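Side-chain contacts in lipopolysaccharide biosynthesis protein wbpB (Thermus thermophilus, PDB 3O9Z), which probably acts as an NAD-dependent sugar dehydrogenase in the biosynthesis of 2,3-diacetamido-2,3-dideoxy-D-mannuronic acid for lipopolysaccharide: residues I78-N82 with H83-P87; A206-P209 with T210-A213; V234-P237 with L238-G242; A284-A287 with I288-A291. All coordinates share one frame; numbering follows the deposited sequence.

Contact 1 (I78-N82 with H83-P87). With NAD (nicotinamide-adenine-dinucleotide), chain E.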
loop_
_atom_site.group_PDB
_atom_site.type_symbol
_atom_site.label_atom_id
_atom_site.label_comp_id
_atom_site.label_asym_id
_atom_site.label_seq_id
_atom_site.Cartn_x
_atom_site.Cartn_y
_atom_site.Cartn_z
ATOM N N ILE A 78 6.563 -14.494 14.014
ATOM C CA ILE A 78 5.464 -13.704 13.465
ATOM C C ILE A 78 5.424 -12.361 14.199
ATOM O O ILE A 78 5.087 -12.274 15.376
ATOM C CB ILE A 78 4.091 -14.440 13.579
ATOM C CG1 ILE A 78 4.132 -15.667 12.652
ATOM C CG2 ILE A 78 2.899 -13.576 13.278
ATOM C CD1 ILE A 78 2.991 -16.695 12.942
ATOM N N ALA A 79 5.778 -11.311 13.462
ATOM C CA ALA A 79 5.785 -9.924 13.998
ATOM C C ALA A 79 4.896 -9.021 13.149
ATOM O O ALA A 79 5.170 -7.806 13.036
ATOM C CB ALA A 79 7.203 -9.419 14.096
ATOM N N SER A 80 3.861 -9.558 12.528
ATOM C CA SER A 80 2.852 -8.853 11.748
ATOM C C SER A 80 1.774 -8.232 12.649
ATOM O O SER A 80 1.768 -8.529 13.867
ATOM C CB SER A 80 2.241 -9.823 10.734
ATOM O OG SER A 80 1.708 -10.929 11.494
ATOM N N PRO A 81 0.868 -7.397 12.096
ATOM C CA PRO A 81 -0.285 -6.873 12.863
ATOM C C PRO A 81 -1.143 -8.011 13.434
ATOM O O PRO A 81 -1.129 -9.146 12.913
ATOM C CB PRO A 81 -1.091 -6.086 11.835
ATOM C CG PRO A 81 0.008 -5.583 10.858
ATOM C CD PRO A 81 0.927 -6.781 10.749
ATOM N N ASN A 82 -1.786 -7.755 14.563
ATOM C CA ASN A 82 -2.347 -8.804 15.396
ATOM C C ASN A 82 -3.318 -9.678 14.660
ATOM O O ASN A 82 -3.326 -10.898 14.956
ATOM C CB ASN A 82 -3.034 -8.191 16.629
ATOM C CG ASN A 82 -2.068 -7.348 17.461
ATOM O OD1 ASN A 82 -0.851 -7.435 17.338
ATOM N ND2 ASN A 82 -2.658 -6.555 18.370
ATOM N N HIS A 83 -4.158 -9.122 13.800
ATOM C CA HIS A 83 -5.178 -9.932 13.133
ATOM C C HIS A 83 -4.552 -10.932 12.174
ATOM O O HIS A 83 -5.237 -11.911 11.798
ATOM C CB HIS A 83 -6.169 -9.069 12.389
ATOM C CG HIS A 83 -5.587 -8.370 11.203
ATOM N ND1 HIS A 83 -4.471 -7.559 11.271
ATOM C CD2 HIS A 83 -5.992 -8.359 9.910
ATOM C CE1 HIS A 83 -4.210 -7.092 10.063
ATOM N NE2 HIS A 83 -5.137 -7.533 9.229
ATOM N N LEU A 84 -3.307 -10.713 11.781
ATOM C CA LEU A 84 -2.650 -11.661 10.894
ATOM C C LEU A 84 -1.957 -12.768 11.669
ATOM O O LEU A 84 -1.445 -13.739 11.067
ATOM C CB LEU A 84 -1.589 -10.921 10.042
ATOM C CG LEU A 84 -2.278 -10.176 8.907
ATOM C CD1 LEU A 84 -1.348 -9.016 8.452
ATOM C CD2 LEU A 84 -2.515 -11.144 7.721
ATOM N N HIS A 85 -1.898 -12.702 13.008
ATOM C CA HIS A 85 -1.232 -13.764 13.721
ATOM C C HIS A 85 -1.930 -15.118 13.480
ATOM O O HIS A 85 -1.223 -16.080 13.126
ATOM C CB HIS A 85 -1.136 -13.461 15.228
ATOM C CG HIS A 85 -0.263 -12.281 15.570
ATOM N ND1 HIS A 85 -0.102 -11.848 16.867
ATOM C CD2 HIS A 85 0.404 -11.394 14.784
ATOM C CE1 HIS A 85 0.676 -10.772 16.873
ATOM N NE2 HIS A 85 1.011 -10.483 15.627
ATOM N N TYR A 86 -3.242 -15.158 13.655
ATOM C CA TYR A 86 -3.975 -16.443 13.485
ATOM C C TYR A 86 -3.689 -17.035 12.077
ATOM O O TYR A 86 -3.248 -18.209 12.036
ATOM C CB TYR A 86 -5.477 -16.235 13.730
ATOM C CG TYR A 86 -6.294 -17.463 13.364
ATOM C CD1 TYR A 86 -6.164 -18.606 14.130
ATOM C CD2 TYR A 86 -7.209 -17.420 12.332
ATOM C CE1 TYR A 86 -6.919 -19.740 13.822
ATOM C CE2 TYR A 86 -7.985 -18.557 12.010
ATOM C CZ TYR A 86 -7.829 -19.668 12.817
ATOM O OH TYR A 86 -8.602 -20.808 12.560
ATOM N N PRO A 87 -3.970 -16.278 10.976
ATOM C CA PRO A 87 -3.790 -16.949 9.666
ATOM C C PRO A 87 -2.340 -17.242 9.351
ATOM O O PRO A 87 -2.091 -18.141 8.513
ATOM C CB PRO A 87 -4.479 -16.028 8.666
ATOM C CG PRO A 87 -4.389 -14.651 9.369
ATOM C CD PRO A 87 -4.685 -14.999 10.833
HETATM P PA NAD E . 4.680 -2.134 12.988
HETATM O O1A NAD E . 5.896 -1.340 13.285
HETATM O O2A NAD E . 3.400 -1.496 12.426
HETATM O O5B NAD E . 5.253 -3.222 11.997
HETATM C C5B NAD E . 4.295 -4.093 11.463
HETATM C C4B NAD E . 4.907 -4.769 10.212
HETATM O O4B NAD E . 4.040 -5.823 9.718
HETATM C C3B NAD E . 4.970 -3.719 9.067
HETATM O O3B NAD E . 6.308 -3.594 8.542
HETATM C C2B NAD E . 3.944 -4.210 8.031
HETATM O O2B NAD E . 4.267 -3.899 6.668
HETATM C C1B NAD E . 4.095 -5.739 8.288
HETATM N N9A NAD E . 2.937 -6.478 7.720
HETATM C C8A NAD E . 1.671 -6.131 7.358
HETATM N N7A NAD E . 1.025 -7.172 6.839
HETATM C C5A NAD E . 1.914 -8.216 6.772
HETATM C C6A NAD E . 1.855 -9.582 6.299
HETATM N N6A NAD E . 0.715 -10.057 5.709
HETATM N N1A NAD E . 2.991 -10.244 6.484
HETATM C C2A NAD E . 4.138 -9.861 7.029
HETATM N N3A NAD E . 4.226 -8.574 7.455
HETATM C C4A NAD E . 3.130 -7.815 7.348
HETATM O O3 NAD E . 4.252 -2.921 14.314
HETATM P PN NAD E . 5.089 -3.518 15.491
HETATM O O1N NAD E . 5.060 -2.533 16.659
HETATM O O2N NAD E . 6.416 -4.014 14.990
HETATM O O5D NAD E . 4.153 -4.694 16.031
HETATM C C5D NAD E . 4.352 -5.915 15.362
HETATM C C4D NAD E . 3.779 -7.001 16.290
HETATM O O4D NAD E . 4.675 -7.044 17.423
HETATM C C3D NAD E . 2.359 -6.761 16.824
HETATM O O3D NAD E . 1.777 -8.087 17.027
HETATM C C2D NAD E . 2.654 -6.167 18.211
HETATM O O2D NAD E . 1.624 -6.442 19.147
HETATM C C1D NAD E . 3.978 -6.797 18.658
HETATM N N1N NAD E . 4.740 -5.952 19.577
HETATM C C2N NAD E . 5.220 -6.473 20.686
HETATM C C3N NAD E . 5.966 -5.783 21.619
HETATM C C7N NAD E . 6.352 -6.522 22.835
HETATM O O7N NAD E . 6.431 -7.769 22.854
HETATM N N7N NAD E . 6.734 -5.746 23.843
HETATM C C4N NAD E . 6.247 -4.439 21.341
HETATM C C5N NAD E . 5.801 -3.939 20.117
HETATM C C6N NAD E . 5.057 -4.699 19.217
HETATM O O HOH W 1 -4.790 -13.241 15.181
#
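H85 reaches back from the first turn of helix 85-94 to S80 and N82, in the loop that follows strand 75-78 of the NAD-binding Rossmann fold. Three hydrogen bonds fold the loop. The imidazole gives NE2-H to S80 O (2.7 Å), which lies close to the ring plane at 14° out of it, although the bond itself is bent. P81 O takes the amide of L84, and N82 O the amide of H85 at 3.0 Å. A water that donates to N82 O and accepts from Y86 N extends this turn into the helix.

Carbon contacts and a further bond also hold the imidazole. N82 CA sits over the centre of one face, a CH-pi contact of 3.8 Å to the ring centroid, while ND1 is hydrogen-bonded to P104 O. I78 slides past the ring with CG2 3.6 Å from H85 CD2. Apolar contact is light: P81 CD meets L84 CD1, and both carbons also touch the adenosine part of NAD.

N82 ND2 is held by S177 O and N183 OD1, and N82 OD1 accepts a 2.7 Å hydrogen bond from NAD O3D, which lies at the edge of the H85 ring.

Contact 2 (A206-P209 with T210-A213); sequences ARTP and TVNA
T208 and V211 meet at the end of a beta hairpin, where strand 199-207 turns into strand 211-218. T208 N donates to V211 O at 2.8 Å. In return, the T208 hydroxyl is aimed across the turn: OG1 stands between its own backbone N and carbonyl carbon (chi1 70°) and accepts from T210 N at 3.3 Å, and more weakly from V211 N at 3.0 Å, a bond bent to 129°. The same oxygen lies 3.5 Å from V211 CB.

Two residues further from the turn, A206 and A213 form an antiparallel hydrogen-bonded pair. A213 N donates to A206 O over 3.1 Å, while the return bond from A206 N to A213 O is weak. Their CB atoms are neighbours on one face of the sheet, 4.2 Å apart. On the other face R207 and N212 are a non-hydrogen-bonded pair, in which the aliphatic base of R207, its CA and CG, passes the end of the N212 side chain.

Further out, R207 NH2 bonds L294 O and L297 O, and strand 221-228 flanks the second strand, with V211 and A213 both on F226. One threonine oxygen thus takes up two successive amides, so that a side chain ties the turn and the backbone bonds continue the pairing from there.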
loop_
_atom_site.group_PDB
_atom_site.type_symbol
_atom_site.label_atom_id
_atom_site.label_comp_id
_atom_site.label_asym_id
_atom_site.label_seq_id
_atom_site.Cartn_x
_atom_site.Cartn_y
_atom_site.Cartn_z
ATOM N N ALA A 206 -14.080 2.547 32.270
ATOM C CA ALA A 206 -13.701 3.690 31.403
ATOM C C ALA A 206 -13.165 3.086 30.139
ATOM O O ALA A 206 -12.424 2.109 30.147
ATOM C CB ALA A 206 -12.624 4.583 32.052
ATOM N N ARG A 207 -13.555 3.656 29.001
ATOM C CA ARG A 207 -13.056 3.105 27.745
ATOM C C ARG A 207 -13.045 4.122 26.617
ATOM O O ARG A 207 -14.051 4.219 25.888
ATOM C CB ARG A 207 -13.845 1.838 27.353
ATOM C CG ARG A 207 -13.586 1.321 25.947
ATOM C CD ARG A 207 -14.875 0.751 25.438
ATOM N NE ARG A 207 -14.939 -0.644 25.830
ATOM C CZ ARG A 207 -15.987 -1.216 26.411
ATOM N NH1 ARG A 207 -17.076 -0.507 26.701
ATOM N NH2 ARG A 207 -15.915 -2.512 26.674
ATOM N N THR A 208 -11.944 4.879 26.512
ATOM C CA THR A 208 -11.766 5.995 25.558
ATOM C C THR A 208 -10.607 5.615 24.644
ATOM O O THR A 208 -10.006 4.583 24.823
ATOM C CB THR A 208 -11.325 7.309 26.205
ATOM O OG1 THR A 208 -9.968 7.205 26.665
ATOM C CG2 THR A 208 -12.250 7.714 27.342
ATOM N N PRO A 209 -10.274 6.454 23.640
ATOM C CA PRO A 209 -9.192 6.032 22.763
ATOM C C PRO A 209 -7.830 5.811 23.427
ATOM O O PRO A 209 -7.032 5.008 22.941
ATOM C CB PRO A 209 -9.127 7.162 21.712
ATOM C CG PRO A 209 -10.564 7.648 21.663
ATOM C CD PRO A 209 -11.055 7.575 23.077
ATOM N N THR A 210 -7.590 6.479 24.551
ATOM C CA THR A 210 -6.283 6.379 25.167
ATOM C C THR A 210 -6.329 5.818 26.587
ATOM O O THR A 210 -5.255 5.636 27.155
ATOM C CB THR A 210 -5.602 7.739 25.246
ATOM O OG1 THR A 210 -6.518 8.617 25.907
ATOM C CG2 THR A 210 -5.337 8.249 23.802
ATOM N N VAL A 211 -7.509 5.493 27.105
ATOM C CA VAL A 211 -7.599 4.989 28.496
ATOM C C VAL A 211 -8.611 3.859 28.548
ATOM O O VAL A 211 -9.719 3.975 27.996
ATOM C CB VAL A 211 -8.154 6.047 29.434
ATOM C CG1 VAL A 211 -8.465 5.443 30.832
ATOM C CG2 VAL A 211 -7.154 7.240 29.549
ATOM N N ASN A 212 -8.257 2.771 29.213
ATOM C CA ASN A 212 -9.235 1.767 29.655
ATOM C C ASN A 212 -8.966 1.510 31.130
ATOM O O ASN A 212 -7.810 1.442 31.539
ATOM C CB ASN A 212 -9.086 0.435 28.915
ATOM C CG ASN A 212 -9.645 0.446 27.468
ATOM O OD1 ASN A 212 -10.013 1.462 26.837
ATOM N ND2 ASN A 212 -9.767 -0.765 26.963
ATOM N N ALA A 213 -10.010 1.337 31.927
ATOM C CA ALA A 213 -9.829 0.973 33.323
ATOM C C ALA A 213 -10.943 0.042 33.734
ATOM O O ALA A 213 -12.043 0.078 33.152
ATOM C CB ALA A 213 -9.902 2.213 34.198
#

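Contact 3 (V234-P237 with L238-G242)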
loop_
_atom_site.group_PDB
_atom_site.type_symbol
_atom_site.label_atom_id
_atom_site.label_comp_id
_atom_site.label_asym_id
_atom_site.label_seq_id
_atom_site.Cartn_x
_atom_site.Cartn_y
_atom_site.Cartn_z
ATOM N N VAL A 234 1.363 9.104 33.743
ATOM C CA VAL A 234 2.531 8.753 34.544
ATOM C C VAL A 234 2.492 9.609 35.828
ATOM O O VAL A 234 2.256 10.830 35.754
ATOM C CB VAL A 234 3.811 9.100 33.759
ATOM C CG1 VAL A 234 5.049 8.844 34.659
ATOM C CG2 VAL A 234 3.918 8.201 32.530
ATOM N N PRO A 235 2.707 8.976 36.994
ATOM C CA PRO A 235 2.643 9.723 38.265
ATOM C C PRO A 235 3.532 10.959 38.220
ATOM O O PRO A 235 4.603 10.955 37.601
ATOM C CB PRO A 235 3.183 8.719 39.282
ATOM C CG PRO A 235 2.732 7.390 38.734
ATOM C CD PRO A 235 2.883 7.534 37.236
ATOM N N GLU A 236 3.030 12.040 38.815
ATOM C CA GLU A 236 3.683 13.346 38.704
ATOM C C GLU A 236 5.166 13.384 39.088
ATOM O O GLU A 236 5.949 13.989 38.369
ATOM C CB GLU A 236 2.914 14.407 39.489
ATOM C CG GLU A 236 3.416 15.806 39.175
ATOM C CD GLU A 236 4.549 16.220 40.099
ATOM O OE1 GLU A 236 4.656 15.658 41.209
ATOM O OE2 GLU A 236 5.328 17.102 39.695
ATOM N N PRO A 237 5.565 12.665 40.148
ATOM C CA PRO A 237 7.000 12.683 40.486
ATOM C C PRO A 237 7.929 12.091 39.417
ATOM O O PRO A 237 9.113 12.434 39.351
ATOM C CB PRO A 237 7.051 11.899 41.802
ATOM C CG PRO A 237 5.681 12.105 42.415
ATOM C CD PRO A 237 4.776 11.954 41.171
ATOM N N LEU A 238 7.412 11.215 38.557
ATOM C CA LEU A 238 8.151 10.690 37.414
ATOM C C LEU A 238 7.917 11.538 36.163
ATOM O O LEU A 238 8.821 11.739 35.357
ATOM C CB LEU A 238 7.690 9.257 37.134
ATOM C CG LEU A 238 7.963 8.230 38.237
ATOM C CD1 LEU A 238 7.200 6.930 37.954
ATOM C CD2 LEU A 238 9.459 7.968 38.280
ATOM N N ARG A 239 6.683 11.976 35.954
ATOM C CA ARG A 239 6.326 12.795 34.802
ATOM C C ARG A 239 7.087 14.122 34.778
ATOM O O ARG A 239 7.505 14.581 33.709
ATOM C CB ARG A 239 4.812 13.028 34.806
ATOM C CG ARG A 239 4.306 13.722 33.562
ATOM C CD ARG A 239 2.811 13.856 33.652
ATOM N NE ARG A 239 2.461 15.016 34.462
ATOM C CZ ARG A 239 1.744 14.965 35.578
ATOM N NH1 ARG A 239 1.294 13.803 36.029
ATOM N NH2 ARG A 239 1.463 16.086 36.225
ATOM N N ARG A 240 7.305 14.704 35.961
ATOM C CA ARG A 240 8.050 15.968 36.057
ATOM C C ARG A 240 9.467 15.810 35.547
ATOM O O ARG A 240 10.094 16.774 35.117
ATOM C CB ARG A 240 8.049 16.492 37.500
ATOM C CG ARG A 240 9.063 15.770 38.371
ATOM C CD ARG A 240 9.239 16.429 39.751
ATOM N NE ARG A 240 8.060 16.310 40.603
ATOM C CZ ARG A 240 8.075 16.348 41.935
ATOM N NH1 ARG A 240 9.220 16.484 42.616
ATOM N NH2 ARG A 240 6.932 16.216 42.586
ATOM N N GLN A 241 9.978 14.585 35.536
ATOM C CA GLN A 241 11.322 14.336 35.041
ATOM C C GLN A 241 11.352 13.971 33.570
ATOM O O GLN A 241 12.425 13.731 33.018
ATOM C CB GLN A 241 11.993 13.209 35.814
ATOM C CG GLN A 241 11.656 13.246 37.298
ATOM C CD GLN A 241 12.186 12.034 38.008
ATOM O OE1 GLN A 241 11.933 10.904 37.597
ATOM N NE2 GLN A 241 12.968 12.259 39.049
ATOM N N GLY A 242 10.177 13.879 32.948
ATOM C CA GLY A 242 10.089 13.571 31.526
ATOM C C GLY A 242 9.794 12.107 31.238
ATOM O O GLY A 242 9.794 11.727 30.073
#
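A short surface helix, 236-239, carries this contact: P235 is its N-cap residue and G242 closes its far end in a Schellman motif. At the start, P235 O accepts two amides, L238 N and R239 N, the latter at 2.8 Å. E236 O takes R240 N, the following i to i+4 bond. Beyond it G242 N returns to R239 O within a type I turn, and the positive phi of G242 lets the chain leave the helix.

Two arginines fold back over this turn. R239 bends at chi3 (82°) so that NH1 meets V234 O at 3.1 Å, nearly end-on to the carbonyl at 169°. Its guanidinium lies over E236 CA and brings NH2 to 3.5 Å from E236 CG, a contact with the aliphatic part of that side chain. The E236 carboxylate turns instead to R240, which grips it side-on with two nitrogens. R240 NH2 reaches the syn lone pair of OE1 at 2.7 Å, almost straight, whereas NE meets OE2 at 3.0 Å from above the carboxylate plane. P237 CB lies over one face of the R240 guanidinium, offset toward its rim.

On the apolar side, V234 CG1 packs against L238 CB at 3.6 Å, the two side chains crossing at about a right angle, and P235 and L238 rest on Y246 of strand 245-251. The chemistry implies a single helical turn held by two arginines: one bound to the carbonyl just before the N-cap, the other joined to E236 by a two-pronged salt bridge.

Contact 4 (A284-A287 with I288-A291); sequences AAEA and IRVA
E286 and R289 are joined by a two-pronged salt bridge, three residues apart (i, i+3) on helix 281-294. The side chains run side by side in the same direction, and R289 presents NE and NH2 side-on to the carboxylate. NH2 reaches the syn lone pair of OE1 at 2.8 Å. NE meets OE2 at 3.0 Å, on the syn side but 32° out of the carboxylate plane. Both side chains bend to make this fit: E286 at chi2 (61°) and R289 at chi3 (75°). A199 supplies second partners, its N to E286 OE1 and its O to R289 NH2, so the pair ties the helix to the start of strand 199-207.

Beneath it run the i to i+4 bonds of the helix. R289 N reaches A285 O, V290 N reaches E286 O and A291 N reaches A287 O at 2.9 Å, while I288 N to A284 O is weak.

Packing spreads to the sides. A287 and V290 lie against helix 186-196, at I186, D190 and F189, and A285 and I288 touch I112 of helix 109-122. V290 CG2 lies 3.6 Å from E286 OE1. A284 and I288 also share L105, with I288 CD1 4.2 Å from A284 CB.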
loop_
_atom_site.group_PDB
_atom_site.type_symbol
_atom_site.label_atom_id
_atom_site.label_comp_id
_atom_site.label_asym_id
_atom_site.label_seq_id
_atom_site.Cartn_x
_atom_site.Cartn_y
_atom_site.Cartn_z
ATOM N N ALA A 284 -1.556 -19.027 26.909
ATOM C CA ALA A 284 -1.985 -17.709 26.405
ATOM C C ALA A 284 -3.490 -17.487 26.434
ATOM O O ALA A 284 -4.033 -16.357 26.323
ATOM C CB ALA A 284 -1.472 -17.574 24.935
ATOM N N ALA A 285 -4.226 -18.601 26.546
ATOM C CA ALA A 285 -5.637 -18.504 26.271
ATOM C C ALA A 285 -6.393 -17.584 27.240
ATOM O O ALA A 285 -7.283 -16.890 26.823
ATOM C CB ALA A 285 -6.311 -19.921 26.331
ATOM N N GLU A 286 -6.085 -17.667 28.536
ATOM C CA GLU A 286 -6.908 -16.920 29.475
ATOM C C GLU A 286 -6.901 -15.406 29.264
ATOM O O GLU A 286 -7.942 -14.769 29.269
ATOM C CB GLU A 286 -6.491 -17.247 30.897
ATOM C CG GLU A 286 -7.235 -16.413 31.969
ATOM C CD GLU A 286 -8.738 -16.563 32.025
ATOM O OE1 GLU A 286 -9.407 -15.729 32.686
ATOM O OE2 GLU A 286 -9.314 -17.492 31.407
ATOM N N ALA A 287 -5.712 -14.855 29.021
ATOM C CA ALA A 287 -5.668 -13.408 28.796
ATOM C C ALA A 287 -6.328 -12.988 27.501
ATOM O O ALA A 287 -6.973 -11.971 27.440
ATOM C CB ALA A 287 -4.213 -12.948 28.806
ATOM N N ILE A 288 -6.254 -13.882 26.504
ATOM C CA ILE A 288 -7.030 -13.636 25.291
ATOM C C ILE A 288 -8.562 -13.647 25.457
ATOM O O ILE A 288 -9.294 -12.830 24.933
ATOM C CB ILE A 288 -6.543 -14.606 24.174
ATOM C CG1 ILE A 288 -5.148 -14.151 23.692
ATOM C CG2 ILE A 288 -7.498 -14.613 22.993
ATOM C CD1 ILE A 288 -4.393 -15.241 23.008
ATOM N N ARG A 289 -9.007 -14.544 26.345
ATOM C CA ARG A 289 -10.428 -14.600 26.660
ATOM C C ARG A 289 -10.896 -13.323 27.369
ATOM O O ARG A 289 -11.902 -12.736 27.015
ATOM C CB ARG A 289 -10.707 -15.842 27.511
ATOM C CG ARG A 289 -12.167 -15.956 27.859
ATOM C CD ARG A 289 -12.380 -17.104 28.864
ATOM N NE ARG A 289 -11.943 -16.774 30.234
ATOM C CZ ARG A 289 -12.737 -16.234 31.147
ATOM N NH1 ARG A 289 -13.991 -15.910 30.851
ATOM N NH2 ARG A 289 -12.216 -15.946 32.332
ATOM N N VAL A 290 -10.086 -12.853 28.324
ATOM C CA VAL A 290 -10.388 -11.601 29.006
ATOM C C VAL A 290 -10.392 -10.371 28.096
ATOM O O VAL A 290 -11.335 -9.571 28.036
ATOM C CB VAL A 290 -9.387 -11.350 30.149
ATOM C CG1 VAL A 290 -9.651 -10.002 30.802
ATOM C CG2 VAL A 290 -9.459 -12.470 31.175
ATOM N N ALA A 291 -9.330 -10.276 27.294
ATOM C CA ALA A 291 -9.256 -9.164 26.378
ATOM C C ALA A 291 -10.386 -9.147 25.357
ATOM O O ALA A 291 -10.955 -8.089 25.008
ATOM C CB ALA A 291 -7.885 -9.122 25.698
#

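From the N terminus the four contacts come in series, and none nests in or crosses another; contacts 1 to 3 each close or span a local turn, while contact 4 lies within one helix. Contact 1 shuts the loop between strand 75-78 and helix 85-94 in the Rossmann fold, at the cofactor. Contact 2 closes the hairpin of strands 199-207 and 211-218 in the second sheet, and contact 3 spans the short helix 236-239 between strands 221-228 and 245-251 of that sheet, on the opposite side of the chain's centre from contact 1. Contact 4 comes back to within about 8 Å, nearest atoms, of both contact 1 and contact 2. It links helix 109-122 to helix 186-196 and strand 199-207.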